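Local coordinates for Alr1010 protein (Nostoc, PDB 3URG) that probably binds calcium ions, as a small cyanobacterial member of the CcbP family, at residues E25-E28 and T29-H32; A42-K45 and E46-A49; A134-L137 and Y138-A141. One frame throughout, in Å; residues are numbered along the deposited sequence.

Interaction 1 (E25-E28 and T29-H32)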
# COMPACT_ATOMS: atom_id res chain seq x y z
N GLU A 25 -8.06 4.93 -16.64
CA GLU A 25 -7.86 4.11 -17.82
C GLU A 25 -6.70 3.15 -17.59
O GLU A 25 -5.86 3.38 -16.72
CB GLU A 25 -7.58 4.98 -19.04
CG GLU A 25 -8.75 5.86 -19.47
CD GLU A 25 -9.89 5.07 -20.09
OE1 GLU A 25 -10.39 5.49 -21.15
OE2 GLU A 25 -10.29 4.03 -19.52
N ARG A 26 -6.66 2.08 -18.37
CA ARG A 26 -5.55 1.15 -18.30
C ARG A 26 -4.23 1.89 -18.47
O ARG A 26 -4.11 2.80 -19.30
CB ARG A 26 -5.68 0.06 -19.37
CG ARG A 26 -6.60 -1.08 -18.96
CD ARG A 26 -6.72 -2.11 -20.08
NE ARG A 26 -5.47 -2.84 -20.30
CZ ARG A 26 -5.19 -4.02 -19.77
NH1 ARG A 26 -6.07 -4.61 -18.97
NH2 ARG A 26 -4.03 -4.62 -20.03
N ASP A 27 -3.24 1.51 -17.66
CA ASP A 27 -1.87 1.96 -17.85
C ASP A 27 -1.06 0.70 -18.15
O ASP A 27 -0.81 -0.10 -17.24
CB ASP A 27 -1.33 2.67 -16.60
CG ASP A 27 0.12 3.15 -16.76
OD1 ASP A 27 0.92 2.46 -17.42
OD2 ASP A 27 0.45 4.21 -16.22
N GLU A 28 -0.65 0.52 -19.40
CA GLU A 28 -0.07 -0.75 -19.83
C GLU A 28 1.30 -1.02 -19.20
O GLU A 28 1.68 -2.17 -19.00
CB GLU A 28 0.01 -0.85 -21.36
CG GLU A 28 -1.34 -0.76 -22.05
CD GLU A 28 -2.31 -1.84 -21.58
OE1 GLU A 28 -1.86 -2.90 -21.10
OE2 GLU A 28 -3.54 -1.63 -21.72
N THR A 29 2.04 0.03 -18.87
CA THR A 29 3.30 -0.18 -18.18
C THR A 29 3.05 -0.81 -16.80
O THR A 29 3.72 -1.77 -16.41
CB THR A 29 4.07 1.14 -18.01
OG1 THR A 29 4.27 1.74 -19.30
CG2 THR A 29 5.42 0.89 -17.35
N ARG A 30 2.06 -0.29 -16.08
CA ARG A 30 1.73 -0.84 -14.76
C ARG A 30 1.14 -2.26 -14.90
O ARG A 30 1.48 -3.16 -14.13
CB ARG A 30 0.79 0.09 -14.00
CG ARG A 30 1.36 1.50 -13.73
CD ARG A 30 0.62 2.25 -12.60
NE ARG A 30 1.04 3.65 -12.55
CZ ARG A 30 2.13 4.08 -11.93
NH1 ARG A 30 2.89 3.21 -11.28
NH2 ARG A 30 2.47 5.37 -11.96
N GLU A 31 0.26 -2.44 -15.88
CA GLU A 31 -0.33 -3.75 -16.14
C GLU A 31 0.75 -4.81 -16.40
O GLU A 31 0.70 -5.90 -15.84
CB GLU A 31 -1.32 -3.69 -17.31
CG GLU A 31 -2.54 -2.80 -17.06
CD GLU A 31 -3.57 -3.44 -16.14
OE1 GLU A 31 -3.48 -4.66 -15.87
OE2 GLU A 31 -4.48 -2.71 -15.68
N HIS A 32 1.72 -4.49 -17.24
CA HIS A 32 2.78 -5.46 -17.55
C HIS A 32 3.55 -5.82 -16.28
O HIS A 32 3.85 -6.99 -16.03
CB HIS A 32 3.76 -4.88 -18.58
CG HIS A 32 4.88 -5.81 -18.94
ND1 HIS A 32 4.70 -6.94 -19.69
CD2 HIS A 32 6.21 -5.75 -18.66
CE1 HIS A 32 5.86 -7.55 -19.86
NE2 HIS A 32 6.79 -6.85 -19.24
O HOH W 1 -0.71 5.40 -14.11
O HOH W 2 2.12 3.14 -19.83
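Asp27 and the backbone of Thr29 and Arg30 meet at the first turn of helix 28-39. OD1 of Asp27 takes the backbone N-H of Arg30 (Arg30 N to Asp27 OD1, 3.3 Å), almost straight (164°) but from well above the carboxylate plane, while Thr29 N gives it only a weak, bent bond. With CG anti to the backbone N (chi1 180°), the carboxylate of Asp27 swings back over this end of the helix. Two waters extend its grip: one is shared by Asp27 OD1 and Thr29 OG1, the other donates to Asp27 OD2 and accepts from Arg30 NE in the guanidinium plane. Directly, Asp27 OD2 stands 3.8 Å from Arg30 NE and out of that plane, a long salt bridge of charge alone. This is a classic N-cap, and Asp27 O goes on to accept Glu31 N at 2.9 Å. Were Asp27 an alanine, the amide of Arg30 would probably lose its side-chain acceptor, and the two waters their hold on the cap. Beside the cap, Arg26 grips Glu28 in a two-nitrogen, side-on salt bridge, NE to OE2 at 2.7 Å and NH2 to OE1 at 3.0 Å. One face of the same guanidinium lies against Glu31: Glu31 CG is 3.8 Å from Arg26 NH2, and the carboxylate is stacked 16° from parallel, with no N-H directed at Glu31 OE1. Farther out, Arg30 NH1 forms a salt bridge with Asp135, Glu31 OE2 is hydrogen-bonded to the hydroxyls of Tyr138 and Tyr144, and Asp27 N pairs with the Tyr138 hydroxyl.

Interaction 2 (A42-K45 and E46-A49). With MNB (5-mercapto-2-nitro-benzoic acid), chain B.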
# COMPACT_ATOMS: atom_id res chain seq x y z
N ALA A 42 -0.14 -16.60 -9.78
CA ALA A 42 -1.18 -16.65 -8.75
C ALA A 42 -2.55 -16.80 -9.41
O ALA A 42 -2.83 -16.15 -10.41
CB ALA A 42 -1.15 -15.39 -7.88
N GLU A 43 -3.39 -17.67 -8.85
CA GLU A 43 -4.73 -17.85 -9.38
C GLU A 43 -5.84 -17.49 -8.39
O GLU A 43 -6.76 -16.76 -8.73
CB GLU A 43 -4.92 -19.28 -9.90
CG GLU A 43 -3.85 -19.70 -10.90
CD GLU A 43 -4.38 -19.88 -12.31
OE1 GLU A 43 -3.95 -19.12 -13.21
OE2 GLU A 43 -5.23 -20.77 -12.52
N ASP A 44 -5.75 -17.99 -7.16
CA ASP A 44 -6.81 -17.69 -6.20
C ASP A 44 -6.49 -16.50 -5.31
O ASP A 44 -5.39 -15.93 -5.35
CB ASP A 44 -7.24 -18.92 -5.40
CG ASP A 44 -6.07 -19.76 -4.94
OD1 ASP A 44 -5.15 -19.19 -4.32
OD2 ASP A 44 -6.10 -20.99 -5.21
N LYS A 45 -7.49 -16.12 -4.53
CA LYS A 45 -7.45 -14.90 -3.75
C LYS A 45 -6.21 -14.80 -2.87
O LYS A 45 -5.55 -13.77 -2.84
CB LYS A 45 -8.73 -14.81 -2.91
CG LYS A 45 -8.86 -13.56 -2.06
CD LYS A 45 -10.06 -13.66 -1.12
CE LYS A 45 -11.40 -13.63 -1.87
NZ LYS A 45 -11.72 -14.89 -2.60
N GLU A 46 -5.89 -15.88 -2.15
CA GLU A 46 -4.77 -15.89 -1.21
C GLU A 46 -3.44 -15.68 -1.91
O GLU A 46 -2.55 -14.99 -1.39
CB GLU A 46 -4.73 -17.21 -0.43
CG GLU A 46 -5.97 -17.49 0.39
CD GLU A 46 -6.00 -18.90 0.97
OE1 GLU A 46 -4.92 -19.40 1.38
OE2 GLU A 46 -7.09 -19.50 1.03
N GLU A 47 -3.30 -16.28 -3.09
CA GLU A 47 -2.08 -16.16 -3.89
C GLU A 47 -1.92 -14.75 -4.46
O GLU A 47 -0.80 -14.23 -4.52
CB GLU A 47 -2.05 -17.21 -5.02
CG GLU A 47 -2.11 -18.65 -4.51
CD GLU A 47 -2.24 -19.67 -5.63
OE1 GLU A 47 -2.99 -19.41 -6.61
OE2 GLU A 47 -1.59 -20.73 -5.54
N ARG A 48 -3.03 -14.14 -4.87
CA ARG A 48 -2.97 -12.78 -5.41
C ARG A 48 -2.59 -11.81 -4.28
O ARG A 48 -1.72 -10.96 -4.44
CB ARG A 48 -4.30 -12.38 -6.05
CG ARG A 48 -4.77 -13.25 -7.23
CD ARG A 48 -6.08 -12.68 -7.82
NE ARG A 48 -5.82 -12.14 -9.15
CZ ARG A 48 -6.42 -11.08 -9.67
NH1 ARG A 48 -7.34 -10.43 -8.98
NH2 ARG A 48 -6.10 -10.67 -10.90
N ALA A 49 -3.25 -11.95 -3.13
CA ALA A 49 -2.88 -11.14 -1.96
C ALA A 49 -1.41 -11.34 -1.60
O ALA A 49 -0.71 -10.37 -1.32
CB ALA A 49 -3.78 -11.49 -0.76
C6 MNB B . -0.11 -14.79 4.08
C1 MNB B . -0.64 -16.04 4.14
C2 MNB B . -1.48 -16.50 3.07
C3 MNB B . -1.74 -15.63 1.96
C4 MNB B . -1.20 -14.34 1.90
C5 MNB B . -0.40 -13.91 2.92
S5 MNB B . 0.32 -12.31 2.87
C10 MNB B . -0.30 -16.84 5.36
O12 MNB B . -0.76 -17.94 5.56
O11 MNB B . 0.49 -16.27 6.34
N7 MNB B . -2.10 -17.79 3.02
O9 MNB B . -2.87 -18.09 2.02
O8 MNB B . -1.85 -18.70 3.91
O HOH W 3 -4.62 -14.21 -11.10
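Hydrogen bonds to Glu47 give this turn its character: OE1 accepts both Glu43 N, at 2.9 Å, and Asp44 N, at 3.2 Å. The two amides approach on the anti side of the oxygen, from opposite faces of the carboxylate plane, and both bonds are nearly straight. CG of Glu47 stands anti to the carbonyl carbon (chi1 -59°), and the chain runs extended from there, carrying the carboxylate back to the loop that precedes helix 45-59. A glutamate in the first turn thus accepts from the amide of Asp44, the N-cap residue, and from the amide before it; main-chain bonds from Arg48 N to Asp44 O and from Ala49 N to Lys45 O start the helix. A water adds a bridge, donating to Ala42 O and accepting from Arg48 NE. Apolar contact is small: Ala42 CB rests on Glu47 CB at 3.5 Å. Charge works the other way, since Asp44 OD1 lies only 3.2 Å from Glu47 OE1, a like-charged approach that the two N-H groups probably offset. Ligand contact falls to Glu46, whose OE1 is 2.5 Å from nitro oxygen O9 of the bound 5-mercapto-2-nitro-benzoic acid, in a pocket completed by Met50, Tyr53, Asp91 and Cys94.

Interaction 3 (A134-L137 and Y138-A141)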
# COMPACT_ATOMS: atom_id res chain seq x y z
N ALA A 134 2.43 3.79 -6.22
CA ALA A 134 1.58 4.13 -7.37
C ALA A 134 0.95 2.90 -8.04
O ALA A 134 -0.18 2.96 -8.53
CB ALA A 134 2.39 4.92 -8.40
N ASP A 135 1.67 1.79 -8.07
CA ASP A 135 1.14 0.56 -8.67
C ASP A 135 -0.04 0.07 -7.83
O ASP A 135 -1.06 -0.39 -8.36
CB ASP A 135 2.21 -0.54 -8.70
CG ASP A 135 3.22 -0.37 -9.84
OD1 ASP A 135 4.28 -1.01 -9.76
OD2 ASP A 135 2.96 0.39 -10.80
N TRP A 136 0.12 0.15 -6.52
CA TRP A 136 -0.94 -0.32 -5.62
C TRP A 136 -2.16 0.59 -5.73
O TRP A 136 -3.28 0.13 -5.85
CB TRP A 136 -0.42 -0.38 -4.17
CG TRP A 136 -1.49 -0.69 -3.15
CD1 TRP A 136 -1.87 0.09 -2.10
CD2 TRP A 136 -2.32 -1.86 -3.10
NE1 TRP A 136 -2.88 -0.52 -1.39
CE2 TRP A 136 -3.17 -1.72 -1.99
CE3 TRP A 136 -2.42 -3.01 -3.89
CZ2 TRP A 136 -4.12 -2.69 -1.64
CZ3 TRP A 136 -3.37 -3.99 -3.53
CH2 TRP A 136 -4.20 -3.81 -2.43
N LEU A 137 -1.93 1.91 -5.69
CA LEU A 137 -3.01 2.87 -5.90
C LEU A 137 -3.72 2.65 -7.25
O LEU A 137 -4.94 2.77 -7.36
CB LEU A 137 -2.47 4.30 -5.80
CG LEU A 137 -1.97 4.65 -4.40
CD1 LEU A 137 -1.37 6.07 -4.34
CD2 LEU A 137 -3.10 4.50 -3.40
N TYR A 138 -2.94 2.32 -8.28
CA TYR A 138 -3.51 2.03 -9.59
C TYR A 138 -4.41 0.79 -9.56
O TYR A 138 -5.51 0.81 -10.09
CB TYR A 138 -2.39 1.87 -10.62
CG TYR A 138 -2.87 1.30 -11.94
CD1 TYR A 138 -2.71 -0.05 -12.24
CD2 TYR A 138 -3.46 2.11 -12.91
CE1 TYR A 138 -3.16 -0.59 -13.45
CE2 TYR A 138 -3.89 1.59 -14.12
CZ TYR A 138 -3.74 0.24 -14.39
OH TYR A 138 -4.18 -0.28 -15.60
N TRP A 139 -3.91 -0.28 -8.96
CA TRP A 139 -4.68 -1.51 -8.82
C TRP A 139 -6.06 -1.24 -8.19
O TRP A 139 -7.09 -1.73 -8.67
CB TRP A 139 -3.86 -2.50 -7.97
CG TRP A 139 -4.56 -3.76 -7.49
CD1 TRP A 139 -5.30 -3.89 -6.36
CD2 TRP A 139 -4.50 -5.06 -8.09
NE1 TRP A 139 -5.74 -5.19 -6.23
CE2 TRP A 139 -5.26 -5.92 -7.28
CE3 TRP A 139 -3.90 -5.57 -9.25
CZ2 TRP A 139 -5.43 -7.27 -7.59
CZ3 TRP A 139 -4.08 -6.91 -9.55
CH2 TRP A 139 -4.83 -7.74 -8.72
N LEU A 140 -6.08 -0.42 -7.14
CA LEU A 140 -7.34 -0.11 -6.44
C LEU A 140 -8.24 0.76 -7.32
O LEU A 140 -9.43 0.50 -7.45
CB LEU A 140 -7.04 0.61 -5.13
CG LEU A 140 -6.36 -0.28 -4.08
CD1 LEU A 140 -5.94 0.53 -2.86
CD2 LEU A 140 -7.30 -1.41 -3.68
N ALA A 141 -7.64 1.77 -7.93
CA ALA A 141 -8.37 2.66 -8.83
C ALA A 141 -9.04 1.89 -9.97
O ALA A 141 -10.11 2.26 -10.44
CB ALA A 141 -7.42 3.70 -9.40
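Chi1 near 173° in Trp136 and 170° in Trp139 sets each indole CG opposite its own backbone N, and the two rings come together obliquely, three residues apart. Trp136 CZ3 reaches Trp139 CD1 at 3.4 Å. The six-membered ring of Trp136 and the five-membered ring of Trp139 are within 16° of parallel, yet with centroids 5.1 Å apart they are slid so far that they barely overlap. Leu140, one turn after Trp136, comes over a face of that indole: its CD1 sits 3.9 Å from the centroid of the five-membered ring, a CH-pi contact, and lies 3.6 Å from Trp136 NE1. The other methyl, Leu140 CD2, lies over the same face, near the six-membered ring, 4.0 Å from Trp136 CZ2, and the isobutyl group thus spans both rings of the indole. All of this is carried by one regular alpha-helix, residues 127-141, whose i to i+4 bonds run from Tyr138 N to Ala134 O at 2.8 Å through to Ala141 N to Leu137 O at 2.9 Å. The buried rings of this last helix fasten it to the rest of the fold. Trp52 of helix 45-59 meets both tryptophans edge-to-face, Tyr144 does the same to Trp139, and Trp136 also packs on Met98 and Leu117 in loops. Tyr138 leaves in another direction, its side chain touching Arg30 and Ile34 of helix 28-39. Asp135 is buried too, but its OD1 is paired with Arg33 NE in a salt bridge.

Followed from the N terminus, the three contacts come in series, none nested in or crossing another, and each is local, the first two at helix starts and the third within a helix. Interaction 1 turns the N-terminal loop into helix 28-39; interaction 2 turns the next loop into helix 45-59 beside the ligand pocket, its centre about 20 Å from that of interaction 1. The five-stranded antiparallel sheet intervenes in sequence before interaction 3, which touches interaction 2 where Arg48 NH1 packs on Trp139 CH2 at 3.7 Å. The last helix therefore lies against both earlier helices, by salt bridge and probable hydrogen bond toward interaction 1 and by packing alone toward interaction 2.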